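Local coordinates for protein PLP-Dependent L-Arginine Hydroxylase MppP (Streptomyces wadayamensis, PDB 6C9B) that oxidises L-arginine with pyridoxal 5'-phosphate as cofactor, giving 4-hydroxy-2-ketoarginine and 2-ketoarginine, on a scaffold of the aminotransferase family, at residues V165-L171 against A197-H202; G210-I216 against L233-I239. All blocks are in the same frame, centred on the assembly; numbering follows the deposited sequence.

Overall arrangement
Both contacts belong to the cofactor-binding part of the aminotransferase fold and follow each other along the chain: contact 1 closes before contact 2 opens. Contact 1 ties the start of helix 168-181 to the loop that leads into helix 202-209. That helix then runs to contact 2, where strands 212-218 and 231-235 pair antiparallel. The centres of the two contacts lie about 16 Å apart; their nearest atoms are about 6 Å apart and do not touch. No residue of either contact belongs to the product pocket or carries the cofactor. At contact 2 the side chain of I216 is about 11 Å from the bound hydroxy-oxo acid product, and K221, which carries the cofactor, lies between its two strands in sequence.

Contact 1: V165-L171 against A197-H202; sequences VLAEERL and AAHYDH
V165 and A198 mark one end of this pairing, with CA atoms 6.4 Å apart, and E168 and Y200 the other, at 7.1 Å. This is loop-to-helix packing in the α/β fold of the aminotransferases: residues 165-167 lead into helix 168-181, with A167 at its N-cap position, while 197-202 is the approach to helix 202-209. V165 uses one methyl, CG1, to touch the CB atoms of both A197 and A198. Y200 carries most of the contact. Its chi1 of 68° tucks the ring over its own backbone and brings it beneath E168. The CB of E168 stands 3.5 Å from the ring centroid, 9° off the normal, a CH-pi contact over the face. Beyond CB the extended E168 chain runs antiparallel to the tyrosine side chain, its carboxylate plane nearly parallel to the ring (8° apart), with OE2 over the CB-CG end of the tyrosine. E168 OE1 forms a salt bridge with R172 and also accepts from a water shared with D201 O. At the ring edge, Y200 OH donates to L166 O at 2.8 Å, while L171 packs obliquely with CB 3.5 Å from that hydroxyl. L171 CD2 also reaches H202, which sets CE1 against the opposite face of Y200, near its rim. H202 ND1 donates to Y200 O, and a water joins H202 NE2, at 2.8 Å, to L166 O.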
# COMPACT_ATOMS: atom_id res chain seq x y z
N VAL B 165 13.72 -8.79 -22.32
CA VAL B 165 14.35 -9.40 -21.15
C VAL B 165 15.83 -9.06 -21.16
O VAL B 165 16.53 -9.32 -22.15
CB VAL B 165 14.16 -10.93 -21.17
CG1 VAL B 165 14.93 -11.58 -20.03
CG2 VAL B 165 12.70 -11.28 -21.07
N LEU B 166 16.33 -8.59 -20.02
CA LEU B 166 17.76 -8.35 -19.87
C LEU B 166 18.45 -9.70 -19.72
O LEU B 166 18.23 -10.40 -18.73
CB LEU B 166 18.00 -7.45 -18.67
CG LEU B 166 19.40 -6.88 -18.50
CD1 LEU B 166 19.66 -5.83 -19.56
CD2 LEU B 166 19.52 -6.30 -17.10
N ALA B 167 19.24 -10.07 -20.72
CA ALA B 167 19.91 -11.36 -20.73
C ALA B 167 21.02 -11.40 -19.67
O ALA B 167 21.55 -10.37 -19.24
CB ALA B 167 20.50 -11.62 -22.11
N GLU B 168 21.36 -12.63 -19.27
CA GLU B 168 22.27 -12.84 -18.15
C GLU B 168 23.60 -12.17 -18.41
O GLU B 168 24.19 -11.57 -17.51
CB GLU B 168 22.45 -14.34 -17.89
CG GLU B 168 23.39 -14.65 -16.71
CD GLU B 168 23.40 -16.10 -16.29
OE1 GLU B 168 24.20 -16.41 -15.38
OE2 GLU B 168 22.64 -16.93 -16.85
N GLU B 169 24.10 -12.27 -19.64
CA GLU B 169 25.42 -11.71 -19.91
C GLU B 169 25.39 -10.19 -19.81
O GLU B 169 26.38 -9.58 -19.39
CB GLU B 169 25.90 -12.18 -21.29
CG GLU B 169 24.98 -11.81 -22.47
CD GLU B 169 23.87 -12.84 -22.83
OE1 GLU B 169 23.51 -13.72 -22.00
OE2 GLU B 169 23.35 -12.74 -23.97
N ARG B 170 24.27 -9.56 -20.16
CA ARG B 170 24.19 -8.11 -20.02
C ARG B 170 23.93 -7.70 -18.58
O ARG B 170 24.50 -6.71 -18.10
CB ARG B 170 23.12 -7.55 -20.95
CG ARG B 170 22.89 -6.03 -20.84
CD ARG B 170 24.15 -5.20 -21.07
NE ARG B 170 24.72 -5.37 -22.40
CZ ARG B 170 25.96 -4.99 -22.74
NH1 ARG B 170 26.75 -4.41 -21.86
NH2 ARG B 170 26.39 -5.19 -23.97
N LEU B 171 23.08 -8.44 -17.85
CA LEU B 171 22.95 -8.16 -16.42
C LEU B 171 24.31 -8.24 -15.75
O LEU B 171 24.66 -7.37 -14.94
CB LEU B 171 21.99 -9.14 -15.75
CG LEU B 171 21.80 -8.90 -14.24
CD1 LEU B 171 21.18 -7.54 -13.93
CD2 LEU B 171 20.94 -10.00 -13.57
N ALA B 197 13.10 -16.88 -20.06
CA ALA B 197 14.38 -16.23 -20.29
C ALA B 197 14.80 -15.38 -19.09
O ALA B 197 15.98 -15.04 -18.96
CB ALA B 197 14.32 -15.35 -21.54
N ALA B 198 13.86 -15.03 -18.22
CA ALA B 198 14.16 -14.27 -17.02
C ALA B 198 14.30 -15.15 -15.79
O ALA B 198 14.30 -14.62 -14.67
CB ALA B 198 13.08 -13.21 -16.77
N HIS B 199 14.40 -16.48 -15.96
CA HIS B 199 14.44 -17.38 -14.82
C HIS B 199 15.85 -17.86 -14.50
O HIS B 199 16.01 -18.69 -13.60
CB HIS B 199 13.53 -18.58 -15.04
CG HIS B 199 12.08 -18.21 -15.15
ND1 HIS B 199 11.08 -19.14 -15.36
CD2 HIS B 199 11.48 -16.99 -15.11
CE1 HIS B 199 9.92 -18.50 -15.45
NE2 HIS B 199 10.14 -17.20 -15.30
N TYR B 200 16.87 -17.36 -15.18
CA TYR B 200 18.21 -17.55 -14.68
C TYR B 200 18.35 -16.80 -13.36
O TYR B 200 17.60 -15.85 -13.09
CB TYR B 200 19.24 -17.08 -15.70
CG TYR B 200 19.28 -15.59 -15.94
CD1 TYR B 200 20.03 -14.76 -15.11
CD2 TYR B 200 18.60 -15.01 -17.01
CE1 TYR B 200 20.11 -13.40 -15.34
CE2 TYR B 200 18.66 -13.63 -17.24
CZ TYR B 200 19.41 -12.85 -16.38
OH TYR B 200 19.53 -11.50 -16.57
N ASP B 201 19.27 -17.25 -12.52
CA ASP B 201 19.35 -16.74 -11.14
C ASP B 201 19.97 -15.34 -11.14
O ASP B 201 21.18 -15.18 -11.33
CB ASP B 201 20.18 -17.71 -10.29
CG ASP B 201 20.12 -17.38 -8.81
OD1 ASP B 201 19.82 -16.22 -8.46
OD2 ASP B 201 20.34 -18.31 -8.00
N HIS B 202 19.13 -14.32 -10.96
CA HIS B 202 19.61 -12.93 -10.97
C HIS B 202 20.41 -12.59 -9.73
O HIS B 202 21.35 -11.78 -9.78
CB HIS B 202 18.42 -11.96 -11.05
CG HIS B 202 17.73 -11.92 -12.38
ND1 HIS B 202 17.49 -13.06 -13.12
CD2 HIS B 202 17.21 -10.89 -13.09
CE1 HIS B 202 16.88 -12.72 -14.25
NE2 HIS B 202 16.70 -11.41 -14.25
O HOH W 1 15.97 -10.45 -16.83
O HOH W 2 22.83 -17.02 -12.81

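Contact 2: G210-I216 against L233-I239; sequences GCRWVVI and LVFSEDI
W213 lays its indole over S236: CB of the serine sits above the five-membered ring, 3.4 Å from its centroid and 13° off the normal, a CH-pi contact. With chi1 at 55° the indole folds across onto the neighbouring strand. At the rim of the same indole, in its plane, V234 CG1 meets CZ3 at 3.8 Å. The serine is held by its polar atoms too. Its OG accepts from W213 N at 3.0 Å and donates to D238 OD1, while its own N donates to W213 O. These bonds extend the antiparallel pairing into the type I turn S236-I239, beyond the hydrogen-bonded pair V215-V234 with its two reciprocal N-H...O bonds.

R212 clasps the end of that turn. Its chain bends at chi3 (67°), and NE and NH2 both donate to I239 O, at 2.9 and 2.8 Å, with the oxygen close to the guanidinium plane. R212 CG lies along D238, but the charged groups of the two, their planes nearly perpendicular, are not in contact. V214 is tightly packed between two neighbours: CG1 meets L233 CD1 and CG2 meets I239 CD1, each at 3.4 Å. L233 CD1 also touches I216 CG1, the two side chains running alongside each other.

All this lies in the mixed seven-stranded sheet of the large, cofactor-binding domain of the aminotransferase fold, where 231-235 is the antiparallel strand and 212-218 lies between it and 184-188. W213, V215 and V234 pack on helix 202-209, whereas I216 and L233 pack on helix 90-101.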
# COMPACT_ATOMS: atom_id res chain seq x y z
N GLY B 210 29.06 -8.06 -7.07
CA GLY B 210 29.39 -7.28 -5.89
C GLY B 210 29.04 -5.82 -5.95
O GLY B 210 29.65 -5.01 -5.26
N CYS B 211 28.09 -5.45 -6.80
CA CYS B 211 27.56 -4.10 -6.78
C CYS B 211 26.51 -3.94 -5.68
O CYS B 211 26.04 -4.91 -5.08
CB CYS B 211 26.96 -3.76 -8.14
SG CYS B 211 25.51 -4.81 -8.58
N ARG B 212 26.22 -2.69 -5.37
CA ARG B 212 25.05 -2.37 -4.56
C ARG B 212 23.83 -2.62 -5.42
O ARG B 212 23.81 -2.19 -6.58
CB ARG B 212 25.07 -0.92 -4.11
CG ARG B 212 26.30 -0.54 -3.31
CD ARG B 212 26.51 0.98 -3.36
NE ARG B 212 25.45 1.70 -2.65
CZ ARG B 212 25.12 2.96 -2.90
NH1 ARG B 212 25.75 3.66 -3.83
NH2 ARG B 212 24.15 3.54 -2.22
N TRP B 213 22.82 -3.30 -4.87
CA TRP B 213 21.68 -3.65 -5.70
C TRP B 213 20.39 -3.71 -4.90
O TRP B 213 20.37 -3.93 -3.68
CB TRP B 213 21.87 -4.99 -6.44
CG TRP B 213 22.19 -6.18 -5.57
CD1 TRP B 213 23.45 -6.70 -5.32
CD2 TRP B 213 21.27 -7.02 -4.84
NE1 TRP B 213 23.36 -7.77 -4.48
CE2 TRP B 213 22.05 -7.99 -4.16
CE3 TRP B 213 19.88 -7.02 -4.66
CZ2 TRP B 213 21.48 -8.97 -3.34
CZ3 TRP B 213 19.32 -7.99 -3.83
CH2 TRP B 213 20.12 -8.96 -3.19
N VAL B 214 19.30 -3.54 -5.63
CA VAL B 214 17.95 -3.69 -5.10
C VAL B 214 17.15 -4.37 -6.19
O VAL B 214 17.29 -4.03 -7.36
CB VAL B 214 17.30 -2.34 -4.75
CG1 VAL B 214 15.82 -2.52 -4.40
CG2 VAL B 214 18.01 -1.70 -3.61
N VAL B 215 16.30 -5.33 -5.81
CA VAL B 215 15.38 -5.96 -6.74
C VAL B 215 14.00 -5.85 -6.13
O VAL B 215 13.82 -6.14 -4.95
CB VAL B 215 15.70 -7.43 -7.02
CG1 VAL B 215 14.69 -8.01 -8.04
CG2 VAL B 215 17.13 -7.59 -7.53
N ILE B 216 13.03 -5.42 -6.93
CA ILE B 216 11.64 -5.41 -6.50
C ILE B 216 10.93 -6.50 -7.27
O ILE B 216 10.63 -6.36 -8.45
CB ILE B 216 10.96 -4.06 -6.72
CG1 ILE B 216 11.69 -2.98 -5.93
CG2 ILE B 216 9.52 -4.14 -6.22
CD1 ILE B 216 11.16 -1.54 -6.17
N LEU B 233 10.81 -6.33 -1.71
CA LEU B 233 11.94 -5.42 -1.84
C LEU B 233 13.15 -6.13 -1.27
O LEU B 233 13.22 -6.38 -0.06
CB LEU B 233 11.64 -4.10 -1.13
CG LEU B 233 12.61 -2.93 -1.25
CD1 LEU B 233 12.94 -2.62 -2.63
CD2 LEU B 233 11.99 -1.69 -0.55
N VAL B 234 14.07 -6.52 -2.15
CA VAL B 234 15.26 -7.28 -1.80
C VAL B 234 16.47 -6.38 -2.03
O VAL B 234 16.54 -5.70 -3.06
CB VAL B 234 15.38 -8.57 -2.65
CG1 VAL B 234 16.39 -9.51 -2.03
CG2 VAL B 234 14.03 -9.27 -2.84
N PHE B 235 17.40 -6.32 -1.07
CA PHE B 235 18.52 -5.39 -1.16
C PHE B 235 19.81 -6.07 -0.73
O PHE B 235 19.81 -6.97 0.11
CB PHE B 235 18.25 -4.13 -0.32
CG PHE B 235 17.95 -4.44 1.12
CD1 PHE B 235 16.64 -4.72 1.52
CD2 PHE B 235 18.95 -4.49 2.06
CE1 PHE B 235 16.37 -5.02 2.83
CE2 PHE B 235 18.67 -4.80 3.38
CZ PHE B 235 17.39 -5.06 3.76
N SER B 236 20.91 -5.62 -1.32
CA SER B 236 22.24 -6.06 -0.92
C SER B 236 22.56 -5.55 0.48
O SER B 236 22.03 -4.53 0.93
CB SER B 236 23.27 -5.56 -1.94
OG SER B 236 23.37 -4.14 -1.99
N GLU B 237 23.43 -6.28 1.17
CA GLU B 237 23.76 -5.90 2.54
C GLU B 237 24.40 -4.52 2.60
O GLU B 237 24.21 -3.78 3.57
CB GLU B 237 24.69 -6.93 3.18
CG GLU B 237 24.17 -8.34 3.22
CD GLU B 237 24.92 -9.20 4.22
OE1 GLU B 237 24.26 -9.83 5.08
OE2 GLU B 237 26.17 -9.22 4.16
N ASP B 238 25.15 -4.16 1.56
CA ASP B 238 25.81 -2.87 1.49
C ASP B 238 25.01 -1.82 0.73
O ASP B 238 25.59 -0.87 0.20
CB ASP B 238 27.18 -3.03 0.83
CG ASP B 238 27.09 -3.54 -0.62
OD1 ASP B 238 25.97 -3.88 -1.09
OD2 ASP B 238 28.14 -3.57 -1.30
N ILE B 239 23.68 -1.95 0.66
CA ILE B 239 22.92 -1.07 -0.22
C ILE B 239 23.19 0.40 0.12
O ILE B 239 23.28 1.24 -0.78
CB ILE B 239 21.42 -1.43 -0.17
CG1 ILE B 239 20.59 -0.55 -1.10
CG2 ILE B 239 20.85 -1.27 1.22
CD1 ILE B 239 21.04 -0.54 -2.54
O HOH W 3 29.38 -2.66 -3.71
O HOH W 4 26.79 -6.03 -2.89